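Local coordinates for protein dnab-like replicative helicase (Bacillus phage SPP1, PDB 3BH0) that probably couples ATP hydrolysis to unwinding of duplex DNA in the 5'-3' direction as a DnaB-family replicative helicase, of which this chain is the ATPase domain, at residues 114-119 and 144-149; 91-96 and 151-156. All coordinates share one frame; numbering follows the deposited sequence.

Interaction 1 of 2, residues 114-119 and 144-149; sequences RLIVTA and MAIGEI
An apolar helix-helix contact joins the last turns of helix 108-119 to helix 139-150, at the periphery of the P-loop ATPase domain. The axes of the two short segments pass 8.7 Å from each other at 121°, steeply inclined and nearer antiparallel than parallel. Ala119 and Ala145 suit this approach, their single methyl groups meeting at 4.3 Å between CB atoms. Ile149 is the residue most covered by the other helix. Its CG1 stands beside the backbone N (chi1 -46°) and the chain then bends (chi2 -62°), which carries CD1 to the base of Leu115, 3.6 Å from Leu115 CB; the same methyl lies 4.4 Å from Ala119 CB. Beta-branched Ile116 splits its work between two arms. CG2, anti to the backbone N, comes to 4.0 Å from Ala145 CB, whereas CD1 at the end of the other arm reaches CG1 of Ile146 at 4.0 Å. The Ile116 and Ile146 side chains lie alongside each other and point the same way, Ile146 at the exposed margin. Ile116 also touches Ile127 of helix 124-128, as does Val117, while Arg114 packs on Thr82 and Leu86 of helix 81-93, so helix 108-119 touches helices 124-128, 81-93 and 139-150.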
# COMPACT_ATOMS: atom_id res chain seq x y z
N ARG A 114 14.18 -6.06 -3.29
CA ARG A 114 13.84 -4.71 -2.84
C ARG A 114 13.70 -4.62 -1.32
O ARG A 114 14.18 -3.67 -0.69
CB ARG A 114 12.54 -4.22 -3.47
CG ARG A 114 12.61 -3.89 -4.91
CD ARG A 114 11.22 -3.47 -5.32
NE ARG A 114 11.17 -2.98 -6.69
CZ ARG A 114 10.91 -1.73 -7.04
NH1 ARG A 114 10.65 -0.80 -6.10
NH2 ARG A 114 10.89 -1.40 -8.33
N LEU A 115 13.03 -5.61 -0.74
CA LEU A 115 12.86 -5.69 0.71
C LEU A 115 14.21 -5.74 1.44
O LEU A 115 14.41 -5.02 2.42
CB LEU A 115 12.00 -6.90 1.09
CG LEU A 115 10.49 -6.78 0.80
CD1 LEU A 115 9.79 -8.10 1.07
CD2 LEU A 115 9.86 -5.64 1.60
N ILE A 116 15.13 -6.58 0.95
CA ILE A 116 16.51 -6.65 1.43
C ILE A 116 17.25 -5.31 1.29
O ILE A 116 17.74 -4.77 2.27
CB ILE A 116 17.30 -7.77 0.70
CG1 ILE A 116 16.84 -9.15 1.17
CG2 ILE A 116 18.81 -7.61 0.93
CD1 ILE A 116 17.09 -10.26 0.17
N VAL A 117 17.30 -4.79 0.07
CA VAL A 117 17.92 -3.50 -0.20
C VAL A 117 17.45 -2.42 0.78
O VAL A 117 18.28 -1.69 1.34
CB VAL A 117 17.68 -3.07 -1.67
CG1 VAL A 117 17.94 -1.58 -1.87
CG2 VAL A 117 18.54 -3.90 -2.61
N THR A 118 16.14 -2.33 1.01
CA THR A 118 15.59 -1.32 1.92
C THR A 118 15.93 -1.57 3.40
O THR A 118 16.32 -0.64 4.12
CB THR A 118 14.06 -1.14 1.76
OG1 THR A 118 13.71 -1.09 0.37
CG2 THR A 118 13.60 0.15 2.44
N ALA A 119 15.79 -2.82 3.83
CA ALA A 119 16.00 -3.18 5.24
C ALA A 119 17.46 -2.96 5.67
O ALA A 119 17.72 -2.31 6.69
CB ALA A 119 15.56 -4.62 5.51
N MET A 144 21.75 -9.71 8.19
CA MET A 144 20.83 -8.97 9.06
C MET A 144 19.50 -8.76 8.32
O MET A 144 18.44 -9.06 8.86
CB MET A 144 21.45 -7.62 9.48
CG MET A 144 20.58 -6.73 10.39
SD MET A 144 19.65 -5.41 9.54
CE MET A 144 20.97 -4.36 8.92
N ALA A 145 19.59 -8.27 7.08
CA ALA A 145 18.44 -8.04 6.21
C ALA A 145 17.69 -9.32 5.86
O ALA A 145 16.46 -9.33 5.90
CB ALA A 145 18.88 -7.31 4.93
N ILE A 146 18.40 -10.39 5.52
CA ILE A 146 17.74 -11.66 5.23
C ILE A 146 17.09 -12.26 6.48
O ILE A 146 16.10 -12.99 6.40
CB ILE A 146 18.69 -12.68 4.55
CG1 ILE A 146 18.92 -12.25 3.10
CG2 ILE A 146 18.12 -14.11 4.63
CD1 ILE A 146 19.99 -13.03 2.37
N GLY A 147 17.65 -11.91 7.64
CA GLY A 147 17.13 -12.36 8.92
C GLY A 147 15.79 -11.72 9.19
O GLY A 147 14.85 -12.39 9.61
N GLU A 148 15.70 -10.43 8.91
CA GLU A 148 14.47 -9.67 9.12
C GLU A 148 13.31 -10.06 8.20
O GLU A 148 12.16 -10.14 8.65
CB GLU A 148 14.73 -8.17 9.05
CG GLU A 148 15.32 -7.65 10.32
CD GLU A 148 14.87 -6.25 10.63
OE1 GLU A 148 15.50 -5.32 10.09
OE2 GLU A 148 13.89 -6.10 11.41
N ILE A 149 13.63 -10.31 6.92
CA ILE A 149 12.64 -10.73 5.92
C ILE A 149 12.15 -12.15 6.22
O ILE A 149 10.96 -12.46 6.03
CB ILE A 149 13.20 -10.64 4.46
CG1 ILE A 149 13.92 -9.32 4.20
CG2 ILE A 149 12.09 -10.85 3.42
CD1 ILE A 149 13.06 -8.10 4.32

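Interaction 2 of 2, residues 91-96 and 151-156; sequences NMSDND and NSNINI
A Schellman motif closes helix 81-93, the helix that follows the probable Walker A loop of this P-loop NTPase, and the chain leading into strand 154-157, outermost in the sheet within this chain, docks against this C-terminal end. Two hydrogen bonds cross the contact, one good and one weak. Ser93 holds OG anti to its backbone N (chi1 173°), so that the hydroxyl extends to the other segment and accepts the N-H of Asn153 at 3.0 Å from N to OG; at 166° this bond is nearly straight. A short polar side chain suits the place, because the backbones are close, 5.2 Å between the CA atoms of Ser93 and Asn153. The side-chain amide of Asn153 adds the weaker bond: ND2 donates, at a bent angle, to Ser93 O, a carbonyl that already accepts Asp96 N in the type I turn from Ser93 to Asp96. ND2 also makes a weak bond to the carbonyl of Asp97, the residue just before strand 98-103. Ser152 OG is hydrogen-bonded to Ile149 O, near the end of helix 139-150. Charge enters at the exposed side, where Asp96, its phi positive as the motif requires, forms a salt bridge through OD1 with Lys181. Its carboxylate crosses the Asn153 amide obliquely, the planes 79° apart. Apolar contact is small: Ile154, which also packs on Val99 of neighbouring strand 98-103, sets CD1 3.9 Å from Ser93 CB.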
# COMPACT_ATOMS: atom_id res chain seq x y z
N ASN A 91 6.70 -2.23 7.43
CA ASN A 91 6.29 -1.50 8.63
C ASN A 91 5.11 -2.13 9.36
O ASN A 91 5.07 -2.17 10.59
CB ASN A 91 5.91 -0.07 8.26
CG ASN A 91 7.10 0.83 8.11
OD1 ASN A 91 8.22 0.45 8.44
ND2 ASN A 91 6.87 2.03 7.61
N MET A 92 4.14 -2.61 8.59
CA MET A 92 3.00 -3.36 9.13
C MET A 92 3.41 -4.73 9.62
O MET A 92 2.90 -5.20 10.63
CB MET A 92 1.93 -3.52 8.06
CG MET A 92 1.33 -2.23 7.61
SD MET A 92 0.30 -2.52 6.19
CE MET A 92 -0.06 -0.83 5.80
N SER A 93 4.32 -5.38 8.89
CA SER A 93 4.89 -6.64 9.32
C SER A 93 5.55 -6.48 10.69
O SER A 93 5.48 -7.38 11.51
CB SER A 93 5.91 -7.15 8.31
OG SER A 93 6.57 -8.29 8.81
N ASP A 94 6.16 -5.32 10.92
CA ASP A 94 6.84 -5.01 12.17
C ASP A 94 5.90 -4.81 13.38
O ASP A 94 6.32 -4.94 14.52
CB ASP A 94 7.73 -3.78 12.00
CG ASP A 94 8.98 -4.06 11.18
OD1 ASP A 94 9.22 -5.22 10.76
OD2 ASP A 94 9.73 -3.09 10.94
N ASN A 95 4.64 -4.50 13.12
CA ASN A 95 3.63 -4.49 14.18
C ASN A 95 3.15 -5.91 14.45
O ASN A 95 2.28 -6.13 15.28
CB ASN A 95 2.45 -3.63 13.75
CG ASN A 95 2.08 -2.58 14.77
OD1 ASN A 95 0.93 -2.52 15.22
ND2 ASN A 95 3.04 -1.73 15.13
N ASP A 96 3.74 -6.87 13.74
CA ASP A 96 3.34 -8.29 13.77
C ASP A 96 1.95 -8.52 13.14
O ASP A 96 1.27 -9.51 13.44
CB ASP A 96 3.45 -8.90 15.17
CG ASP A 96 3.78 -10.39 15.12
OD1 ASP A 96 2.84 -11.22 15.30
OD2 ASP A 96 4.97 -10.74 14.89
N ASN A 151 12.01 -13.56 9.19
CA ASN A 151 11.19 -13.49 10.40
C ASN A 151 10.15 -12.37 10.30
O ASN A 151 9.86 -11.67 11.27
CB ASN A 151 12.09 -13.32 11.63
CG ASN A 151 12.96 -14.55 11.90
OD1 ASN A 151 13.56 -15.12 10.98
ND2 ASN A 151 13.02 -14.97 13.16
N SER A 152 9.60 -12.21 9.09
CA SER A 152 8.54 -11.25 8.84
C SER A 152 7.26 -11.96 8.42
O SER A 152 7.27 -13.16 8.08
CB SER A 152 8.97 -10.25 7.76
OG SER A 152 8.83 -10.82 6.47
N ASN A 153 6.15 -11.22 8.44
CA ASN A 153 4.84 -11.74 8.08
C ASN A 153 4.41 -11.23 6.70
O ASN A 153 3.29 -10.74 6.50
CB ASN A 153 3.82 -11.37 9.16
CG ASN A 153 4.39 -11.53 10.56
OD1 ASN A 153 4.67 -12.64 11.00
ND2 ASN A 153 4.60 -10.41 11.24
N ILE A 154 5.33 -11.34 5.76
CA ILE A 154 5.12 -10.90 4.41
C ILE A 154 4.93 -12.16 3.61
O ILE A 154 5.83 -13.00 3.54
CB ILE A 154 6.34 -10.12 3.86
CG1 ILE A 154 6.70 -8.94 4.76
CG2 ILE A 154 6.10 -9.66 2.40
CD1 ILE A 154 6.02 -7.64 4.40
N ASN A 155 3.76 -12.32 3.03
CA ASN A 155 3.54 -13.37 2.05
C ASN A 155 3.50 -12.69 0.71
O ASN A 155 3.10 -11.52 0.62
CB ASN A 155 2.22 -14.09 2.28
CG ASN A 155 2.19 -14.87 3.57
OD1 ASN A 155 1.64 -14.41 4.58
ND2 ASN A 155 2.81 -16.05 3.55
N ILE A 156 3.89 -13.43 -0.32
CA ILE A 156 3.87 -12.90 -1.67
C ILE A 156 3.17 -13.88 -2.60
O ILE A 156 3.50 -15.06 -2.62
CB ILE A 156 5.28 -12.55 -2.20
CG1 ILE A 156 6.02 -11.63 -1.21
CG2 ILE A 156 5.17 -11.91 -3.58
CD1 ILE A 156 7.48 -11.29 -1.58

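How the interactions relate
Interaction 1 is partly buried and its side-chain contacts are apolar, methyl and methylene groups meeting where two helices cross; interaction 2 is a surface contact, where a helix end meets a strand entrance and backbone N-H and carbonyl groups need polar partners. They share no segment, yet one element of each is consecutive in the chain: helix 139-150 of interaction 1 is followed by strand 154-157 of interaction 2, whereas 91-96 precedes the other three segments. Their centres lie 12 Å apart, on the same side of the chain's centre. Packing of Leu115 CD1 on Ile154 CG2, at 4.2 Å, makes the two contacts continuous.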